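Class II aldolase/adducin domain protein (Pseudomonas syringae pv. phaseolicola 1448A, PDB 3OCR) belongs to the class II aldolase/adducin family and may act as a lyase or bind actin filaments, though its own activity and substrate are not established. Local coordinates at residues Ser137-Gly142 / Ala218-Gly223; Gly108-Ser113 / Ile165-Ser170; Tyr42-Leu47 / Asn258-Glu263. All coordinates share one frame; numbering follows the deposited sequence.

Contact 1 is buried, contact 3 partly buried, and contact 2 lies at the surface. Contact 1 joins the loop after helix 131-137 to the end of helix 199-219 by a pair of amide hydrogen bonds. Contacts 2 and 3 rest on leucine packing instead. Contact 2 sets helix 110-118 against the lead-in to helix 169-179; contact 3 packs helix 29-47 on the late helix 251-265. Contacts 2 and 3 lie on opposite sides of the chain's centre. Along the sequence, contacts 1 and 2 cross, and both fall inside the loop closed by contact 3. Contacts 1 and 2 touch the second subunit, contacts 1 and 3 the third.

Contact 1. Residues Ser137-Gly142 / Ala218-Gly223; sequences SAQKDG and AAQSAG
Gln139 turns CG beside its backbone N and opposite its carbonyl carbon (chi1 -57°), then runs out extended toward Gln220. Gln220 holds CG between its own backbone N and carbonyl carbon (chi1 81°) and reaches back from the opposite direction. The two amides meet in a reciprocal pair of hydrogen bonds. Gln139 NE2 gives to Gln220 OE1 at 2.8 Å, and the N-H points almost straight at the oxygen. Gln220 NE2 gives to Gln139 OE1 at 3.0 Å with a more bent bond. The amide planes are twisted 55° apart, so each donor lies off the plane of the carbonyl it binds. The pair ties the two amide orientations together; the carbonyl Ala219 O of the second subunit, which can only accept, makes the Gln139 end NE2. Further partners hold the pair: Gln216 gives to Gln139 OE1, and Asn224 OD1 accepts from Gln220 NE2. Gln139 also opens a type I beta turn closed by Gly142 N to Gln139 O, 2.8 Å. The arrangement is a buried glutamine-glutamine amide pair, joining a beta turn to a helix C-terminus at a subunit interface.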
loop_
_atom_site.group_PDB
_atom_site.type_symbol
_atom_site.label_atom_id
_atom_site.label_comp_id
_atom_site.label_asym_id
_atom_site.label_seq_id
_atom_site.Cartn_x
_atom_site.Cartn_y
_atom_site.Cartn_z
ATOM N N SER A 137 7.848 10.458 14.040
ATOM C CA SER A 137 8.956 10.587 15.002
ATOM C C SER A 137 10.097 11.454 14.466
ATOM O O SER A 137 10.722 12.183 15.232
ATOM C CB SER A 137 9.538 9.228 15.383
ATOM O OG SER A 137 8.519 8.296 15.709
ATOM N N ALA A 138 10.377 11.340 13.166
ATOM C CA ALA A 138 11.560 11.966 12.560
ATOM C C ALA A 138 11.387 13.447 12.222
ATOM O O ALA A 138 12.311 14.075 11.679
ATOM C CB ALA A 138 11.975 11.190 11.318
ATOM N N GLN A 139 10.217 14.015 12.522
ATOM C CA GLN A 139 9.915 15.409 12.142
ATOM C C GLN A 139 9.948 16.396 13.321
ATOM O O GLN A 139 9.434 16.086 14.405
ATOM C CB GLN A 139 8.543 15.480 11.434
ATOM C CG GLN A 139 8.455 14.572 10.197
ATOM C CD GLN A 139 7.093 14.564 9.538
ATOM O OE1 GLN A 139 6.104 15.109 10.061
ATOM N NE2 GLN A 139 7.017 13.878 8.415
ATOM N N LYS A 140 10.475 17.608 13.079
ATOM C CA LYS A 140 10.657 18.605 14.128
ATOM C C LYS A 140 9.426 18.833 14.972
ATOM O O LYS A 140 9.493 18.806 16.205
ATOM C CB LYS A 140 11.131 19.964 13.541
ATOM C CG LYS A 140 12.471 19.887 12.865
ATOM C CD LYS A 140 12.895 21.288 12.349
ATOM C CE LYS A 140 14.136 21.190 11.451
ATOM N NZ LYS A 140 15.246 20.374 12.073
ATOM N N ASP A 141 8.296 19.056 14.313
ATOM C CA ASP A 141 7.068 19.377 15.012
ATOM C C ASP A 141 6.283 18.120 15.386
ATOM O O ASP A 141 5.171 18.210 15.908
ATOM C CB ASP A 141 6.212 20.297 14.153
ATOM C CG ASP A 141 6.837 21.697 13.976
ATOM O OD1 ASP A 141 7.614 22.126 14.850
ATOM O OD2 ASP A 141 6.537 22.354 12.961
ATOM N N GLY A 142 6.837 16.951 15.112
ATOM C CA GLY A 142 6.188 15.707 15.526
ATOM C C GLY A 142 4.748 15.644 15.061
ATOM O O GLY A 142 4.442 16.013 13.932
ATOM N N ALA A 218 0.219 11.342 4.683
ATOM C CA ALA A 218 -0.594 11.721 3.478
ATOM C C ALA A 218 -0.900 13.224 3.433
ATOM O O ALA A 218 -0.653 13.905 2.398
ATOM C CB ALA A 218 -1.877 10.918 3.436
ATOM N N ALA A 219 -1.411 13.751 4.551
ATOM C CA ALA A 219 -1.860 15.165 4.650
ATOM C C ALA A 219 -0.792 16.149 4.237
ATOM O O ALA A 219 -1.052 17.148 3.505
ATOM C CB ALA A 219 -2.340 15.480 6.106
ATOM N N GLN A 220 0.419 15.860 4.692
ATOM C CA GLN A 220 1.544 16.777 4.522
ATOM C C GLN A 220 2.316 16.584 3.182
ATOM O O GLN A 220 3.357 17.233 2.955
ATOM C CB GLN A 220 2.475 16.679 5.744
ATOM C CG GLN A 220 3.416 15.485 5.670
ATOM C CD GLN A 220 4.077 15.131 7.016
ATOM O OE1 GLN A 220 4.442 13.973 7.220
ATOM N NE2 GLN A 220 4.251 16.116 7.907
ATOM N N SER A 221 1.821 15.730 2.288
ATOM C CA SER A 221 2.548 15.445 1.029
ATOM C C SER A 221 2.922 16.672 0.174
ATOM O O SER A 221 3.884 16.621 -0.592
ATOM C CB SER A 221 1.777 14.461 0.179
ATOM O OG SER A 221 1.382 13.390 0.985
ATOM N N ALA A 222 2.159 17.756 0.286
ATOM C CA ALA A 222 2.576 19.021 -0.364
ATOM C C ALA A 222 3.264 19.996 0.551
ATOM O O ALA A 222 3.454 21.153 0.170
ATOM C CB ALA A 222 1.409 19.710 -1.098
ATOM N N GLY A 223 3.697 19.550 1.727
ATOM C CA GLY A 223 4.343 20.466 2.672
ATOM C C GLY A 223 3.402 20.829 3.810
ATOM O O GLY A 223 2.174 20.874 3.641
#

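Contact 2. Residues Gly108-Ser113 / Ile165-Ser170; sequences GYVIHS and IALDLS
Leu167 meets Val110 and Ile111 through apolar side-chain packing. CD2 of Leu167 does most of the touching. Leu167 CD2 lies 3.8 Å from Val110 CG1, and Leu167 CB is 3.9 Å from the same methyl. Val110 CG1 therefore rests along the leucine from CB out to one branch tip. The two side chains approach at a slant. Val110 places CG1 opposite its backbone N (chi1 170°), which turns this methyl rather than CG2 toward the leucine. Leu167 CD2 also reaches past the valine to the stem of Ile111, 3.9 Å from Ile111 CB. The leucine thus bears on the base of the isoleucine, not on its delta methyl. Leu167 CG stands opposite its backbone N (chi1 -178°), which extends the side chain across to the helix.

Methyl against backbone is the second kind. Leu167 CD2 lies 3.7 Å from Ile111 CA. In return Val110 CG1 lies 3.8 Å from the carbonyl oxygen Leu167 O.

Polar interactions act within each side. Ser113 N donates to Tyr109 O at 2.9 Å. Asp168 is the N-cap of the next helix, where its OD1 accepts from Glu171 N.

The contact is small and lies at the surface. Val110 and Leu167 both touch Arg172 of helix 169-179, and Ile111 and Leu167 both touch Leu175, so the leucine continues the side of that helix facing helix 110-118. Elsewhere on helix 110-118, His112 ND1 is hydrogen-bonded to Ser59 OG on strand 58-61. Tyr109 packs on Phe69 and Ile71 of strand 68-71.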
loop_
_atom_site.group_PDB
_atom_site.type_symbol
_atom_site.label_atom_id
_atom_site.label_comp_id
_atom_site.label_asym_id
_atom_site.label_seq_id
_atom_site.Cartn_x
_atom_site.Cartn_y
_atom_site.Cartn_z
ATOM N N GLY A 108 16.354 -5.544 24.325
ATOM C CA GLY A 108 15.062 -4.969 23.922
ATOM C C GLY A 108 14.091 -4.760 25.083
ATOM O O GLY A 108 13.154 -3.981 24.974
ATOM N N TYR A 109 14.306 -5.483 26.184
ATOM C CA TYR A 109 13.450 -5.405 27.368
ATOM C C TYR A 109 13.730 -4.213 28.296
ATOM O O TYR A 109 12.891 -3.852 29.135
ATOM C CB TYR A 109 13.568 -6.705 28.168
ATOM C CG TYR A 109 12.753 -6.762 29.449
ATOM C CD1 TYR A 109 11.357 -6.802 29.419
ATOM C CD2 TYR A 109 13.382 -6.817 30.698
ATOM C CE1 TYR A 109 10.596 -6.868 30.620
ATOM C CE2 TYR A 109 12.628 -6.869 31.893
ATOM C CZ TYR A 109 11.244 -6.904 31.841
ATOM O OH TYR A 109 10.505 -6.991 33.014
ATOM N N VAL A 110 14.907 -3.624 28.168
ATOM C CA VAL A 110 15.304 -2.520 29.034
ATOM C C VAL A 110 14.310 -1.351 29.047
ATOM O O VAL A 110 13.995 -0.814 30.110
ATOM C CB VAL A 110 16.717 -2.028 28.678
ATOM C CG1 VAL A 110 17.037 -0.717 29.416
ATOM C CG2 VAL A 110 17.761 -3.130 29.023
ATOM N N ILE A 111 13.810 -0.956 27.881
ATOM C CA ILE A 111 12.824 0.131 27.844
ATOM C C ILE A 111 11.542 -0.225 28.607
ATOM O O ILE A 111 11.020 0.581 29.355
ATOM C CB ILE A 111 12.532 0.634 26.396
ATOM C CG1 ILE A 111 11.634 1.875 26.452
ATOM C CG2 ILE A 111 11.955 -0.490 25.491
ATOM C CD1 ILE A 111 11.833 2.828 25.280
ATOM N N HIS A 112 11.070 -1.454 28.431
ATOM C CA HIS A 112 9.909 -1.949 29.136
ATOM C C HIS A 112 10.148 -1.923 30.640
ATOM O O HIS A 112 9.326 -1.393 31.391
ATOM C CB HIS A 112 9.535 -3.339 28.604
ATOM C CG HIS A 112 9.152 -3.312 27.154
ATOM N ND1 HIS A 112 7.866 -3.048 26.730
ATOM C CD2 HIS A 112 9.903 -3.431 26.030
ATOM C CE1 HIS A 112 7.836 -3.037 25.409
ATOM N NE2 HIS A 112 9.058 -3.267 24.957
ATOM N N SER A 113 11.293 -2.462 31.058
ATOM C CA SER A 113 11.698 -2.483 32.458
ATOM C C SER A 113 11.753 -1.072 33.069
ATOM O O SER A 113 11.237 -0.838 34.164
ATOM C CB SER A 113 13.078 -3.137 32.574
ATOM O OG SER A 113 13.433 -3.199 33.937
ATOM N N ILE A 165 20.950 3.071 20.210
ATOM C CA ILE A 165 20.218 1.798 20.308
ATOM C C ILE A 165 20.076 1.351 21.769
ATOM O O ILE A 165 18.966 1.121 22.237
ATOM C CB ILE A 165 20.863 0.692 19.425
ATOM C CG1 ILE A 165 20.829 1.109 17.944
ATOM C CG2 ILE A 165 20.151 -0.662 19.633
ATOM C CD1 ILE A 165 21.697 0.246 17.006
ATOM N N ALA A 166 21.198 1.250 22.475
ATOM C CA ALA A 166 21.209 0.781 23.856
ATOM C C ALA A 166 20.775 1.898 24.785
ATOM O O ALA A 166 21.137 3.063 24.601
ATOM C CB ALA A 166 22.601 0.264 24.258
ATOM N N LEU A 167 19.985 1.524 25.782
ATOM C CA LEU A 167 19.455 2.468 26.736
ATOM C C LEU A 167 20.295 2.395 28.025
ATOM O O LEU A 167 20.079 1.526 28.868
ATOM C CB LEU A 167 17.981 2.138 26.979
ATOM C CG LEU A 167 17.087 2.965 27.906
ATOM C CD1 LEU A 167 17.091 4.438 27.561
ATOM C CD2 LEU A 167 15.675 2.417 27.826
ATOM N N ASP A 168 21.283 3.284 28.139
ATOM C CA ASP A 168 22.107 3.350 29.344
ATOM C C ASP A 168 21.363 4.109 30.435
ATOM O O ASP A 168 20.305 4.693 30.188
ATOM C CB ASP A 168 23.532 3.912 29.088
ATOM C CG ASP A 168 23.576 5.438 28.830
ATOM O OD1 ASP A 168 22.837 6.228 29.473
ATOM O OD2 ASP A 168 24.405 5.853 27.985
ATOM N N LEU A 169 21.932 4.075 31.631
ATOM C CA LEU A 169 21.334 4.632 32.834
ATOM C C LEU A 169 21.003 6.111 32.702
ATOM O O LEU A 169 19.933 6.542 33.118
ATOM C CB LEU A 169 22.298 4.424 34.000
ATOM C CG LEU A 169 21.758 4.549 35.419
ATOM C CD1 LEU A 169 20.715 3.465 35.724
ATOM C CD2 LEU A 169 22.941 4.459 36.354
ATOM N N SER A 170 21.929 6.876 32.130
ATOM C CA SER A 170 21.730 8.297 31.874
ATOM C C SER A 170 20.474 8.522 31.012
ATOM O O SER A 170 19.633 9.360 31.345
ATOM C CB SER A 170 22.968 8.877 31.191
ATOM O OG SER A 170 23.250 10.184 31.656
#

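Contact 3. Residues Tyr42-Leu47 / Asn258-Glu263; sequences YRLAAL and NALIRE
Two helices from near the two ends of the chain pack here, helix 29-47 against helix 251-265. Leu44 and Leu260 come closest along the backbones, with their CA atoms 7.4 Å apart. Leu44 straddles the base of Leu260 with both methyls: CD2 is 3.8 Å from Leu260 CB, and CD1 is 3.9 Å from that same atom. Leu44 CD2 also lies 3.4 Å from the backbone oxygen Leu260 O. The two leucines meet at a slant. Leu44 CG lies beside its backbone N (chi1 -76°), which swings the isopropyl end, CG with its two methyls, over Leu260 CB.

Segment 42-47 falls in the class II aldolase and adducin family region, and the late helix 251-265 lies against it. On the same helix pair, Trp257 and Leu264 also touch Leu44. Leu260 turns further to Ile203 and His207 of helix 199-219, and so joins three helices.

One turn on, Leu47 CD2 comes 3.7 Å from Glu263 OE2, a methyl against a carboxylate oxygen. Glu263 has CG opposite its backbone N (chi1 -166°) and an extended chain, which brings the carboxylate up to Leu47 CD2. Its OE1 forms a salt bridge with Lys48, so the charge is paired with the residue next to Leu47. Arg262 of the late helix forms a salt bridge with Glu80 of the third subunit.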
loop_
_atom_site.group_PDB
_atom_site.type_symbol
_atom_site.label_atom_id
_atom_site.label_comp_id
_atom_site.label_asym_id
_atom_site.label_seq_id
_atom_site.Cartn_x
_atom_site.Cartn_y
_atom_site.Cartn_z
ATOM N N TYR A 42 0.008 -9.131 20.247
ATOM C CA TYR A 42 1.055 -9.479 19.271
ATOM C C TYR A 42 0.524 -9.855 17.880
ATOM O O TYR A 42 0.986 -9.312 16.884
ATOM C CB TYR A 42 1.966 -10.583 19.813
ATOM C CG TYR A 42 3.057 -10.120 20.752
ATOM C CD1 TYR A 42 4.267 -9.629 20.241
ATOM C CD2 TYR A 42 2.902 -10.213 22.161
ATOM C CE1 TYR A 42 5.294 -9.248 21.068
ATOM C CE2 TYR A 42 3.935 -9.829 23.009
ATOM C CZ TYR A 42 5.125 -9.327 22.447
ATOM O OH TYR A 42 6.165 -8.930 23.225
ATOM N N ARG A 43 -0.422 -10.796 17.816
ATOM C CA ARG A 43 -1.089 -11.166 16.575
ATOM C C ARG A 43 -1.872 -10.071 15.867
ATOM O O ARG A 43 -1.938 -10.060 14.635
ATOM C CB ARG A 43 -2.054 -12.342 16.827
ATOM C CG ARG A 43 -1.378 -13.520 17.484
ATOM C CD ARG A 43 -0.699 -14.406 16.459
ATOM N NE ARG A 43 -0.309 -15.684 17.044
ATOM C CZ ARG A 43 -0.637 -16.880 16.564
ATOM N NH1 ARG A 43 -1.343 -17.005 15.451
ATOM N NH2 ARG A 43 -0.212 -17.958 17.189
ATOM N N LEU A 44 -2.507 -9.191 16.633
ATOM C CA LEU A 44 -3.219 -8.040 16.058
ATOM C C LEU A 44 -2.246 -7.079 15.371
ATOM O O LEU A 44 -2.536 -6.542 14.286
ATOM C CB LEU A 44 -3.999 -7.274 17.144
ATOM C CG LEU A 44 -5.290 -7.941 17.602
ATOM C CD1 LEU A 44 -5.770 -7.347 18.931
ATOM C CD2 LEU A 44 -6.365 -7.788 16.524
ATOM N N ALA A 45 -1.094 -6.895 16.007
ATOM C CA ALA A 45 -0.052 -5.990 15.483
ATOM C C ALA A 45 0.487 -6.567 14.173
ATOM O O ALA A 45 0.810 -5.827 13.242
ATOM C CB ALA A 45 1.082 -5.819 16.502
ATOM N N ALA A 46 0.551 -7.900 14.113
ATOM C CA ALA A 46 0.972 -8.597 12.915
ATOM C C ALA A 46 -0.082 -8.429 11.837
ATOM O O ALA A 46 0.246 -8.059 10.714
ATOM C CB ALA A 46 1.252 -10.090 13.214
ATOM N N LEU A 47 -1.345 -8.671 12.187
ATOM C CA LEU A 47 -2.466 -8.459 11.258
ATOM C C LEU A 47 -2.500 -7.024 10.723
ATOM O O LEU A 47 -2.671 -6.820 9.531
ATOM C CB LEU A 47 -3.789 -8.796 11.938
ATOM C CG LEU A 47 -5.085 -8.764 11.144
ATOM C CD1 LEU A 47 -5.131 -9.927 10.138
ATOM C CD2 LEU A 47 -6.279 -8.826 12.093
ATOM N N ASN A 258 -12.909 -5.687 21.885
ATOM C CA ASN A 258 -13.739 -6.880 21.579
ATOM C C ASN A 258 -13.924 -7.078 20.065
ATOM O O ASN A 258 -14.074 -8.210 19.589
ATOM C CB ASN A 258 -15.121 -6.761 22.233
ATOM C CG ASN A 258 -15.087 -6.944 23.739
ATOM O OD1 ASN A 258 -14.104 -7.412 24.305
ATOM N ND2 ASN A 258 -16.186 -6.599 24.393
ATOM N N ALA A 259 -13.950 -5.974 19.325
ATOM C CA ALA A 259 -14.041 -6.015 17.859
ATOM C C ALA A 259 -12.711 -6.464 17.256
ATOM O O ALA A 259 -12.690 -7.284 16.350
ATOM C CB ALA A 259 -14.473 -4.656 17.278
ATOM N N LEU A 260 -11.605 -5.933 17.756
ATOM C CA LEU A 260 -10.279 -6.425 17.351
ATOM C C LEU A 260 -10.180 -7.943 17.531
ATOM O O LEU A 260 -9.703 -8.638 16.640
ATOM C CB LEU A 260 -9.165 -5.719 18.117
ATOM C CG LEU A 260 -8.945 -4.256 17.707
ATOM C CD1 LEU A 260 -7.803 -3.634 18.497
ATOM C CD2 LEU A 260 -8.676 -4.086 16.208
ATOM N N ILE A 261 -10.637 -8.439 18.679
ATOM C CA ILE A 261 -10.654 -9.901 18.972
ATOM C C ILE A 261 -11.508 -10.700 17.994
ATOM O O ILE A 261 -11.057 -11.728 17.490
ATOM C CB ILE A 261 -11.091 -10.203 20.431
ATOM C CG1 ILE A 261 -10.054 -9.680 21.432
ATOM C CG2 ILE A 261 -11.367 -11.725 20.662
ATOM C CD1 ILE A 261 -8.660 -10.247 21.254
ATOM N N ARG A 262 -12.741 -10.259 17.746
ATOM C CA ARG A 262 -13.601 -10.913 16.753
ATOM C C ARG A 262 -12.907 -10.954 15.383
ATOM O O ARG A 262 -12.960 -11.966 14.706
ATOM C CB ARG A 262 -14.996 -10.249 16.628
ATOM C CG ARG A 262 -15.886 -10.326 17.869
ATOM C CD ARG A 262 -17.381 -9.984 17.572
ATOM N NE ARG A 262 -17.531 -8.687 16.918
ATOM C CZ ARG A 262 -17.517 -7.496 17.531
ATOM N NH1 ARG A 262 -17.413 -7.388 18.858
ATOM N NH2 ARG A 262 -17.630 -6.391 16.801
ATOM N N GLU A 263 -12.264 -9.848 14.985
ATOM C CA GLU A 263 -11.543 -9.793 13.711
ATOM C C GLU A 263 -10.368 -10.759 13.686
ATOM O O GLU A 263 -10.189 -11.510 12.719
ATOM C CB GLU A 263 -11.021 -8.382 13.427
ATOM C CG GLU A 263 -10.578 -8.206 11.975
ATOM C CD GLU A 263 -9.897 -6.875 11.719
ATOM O OE1 GLU A 263 -10.152 -5.902 12.473
ATOM O OE2 GLU A 263 -9.102 -6.809 10.760
#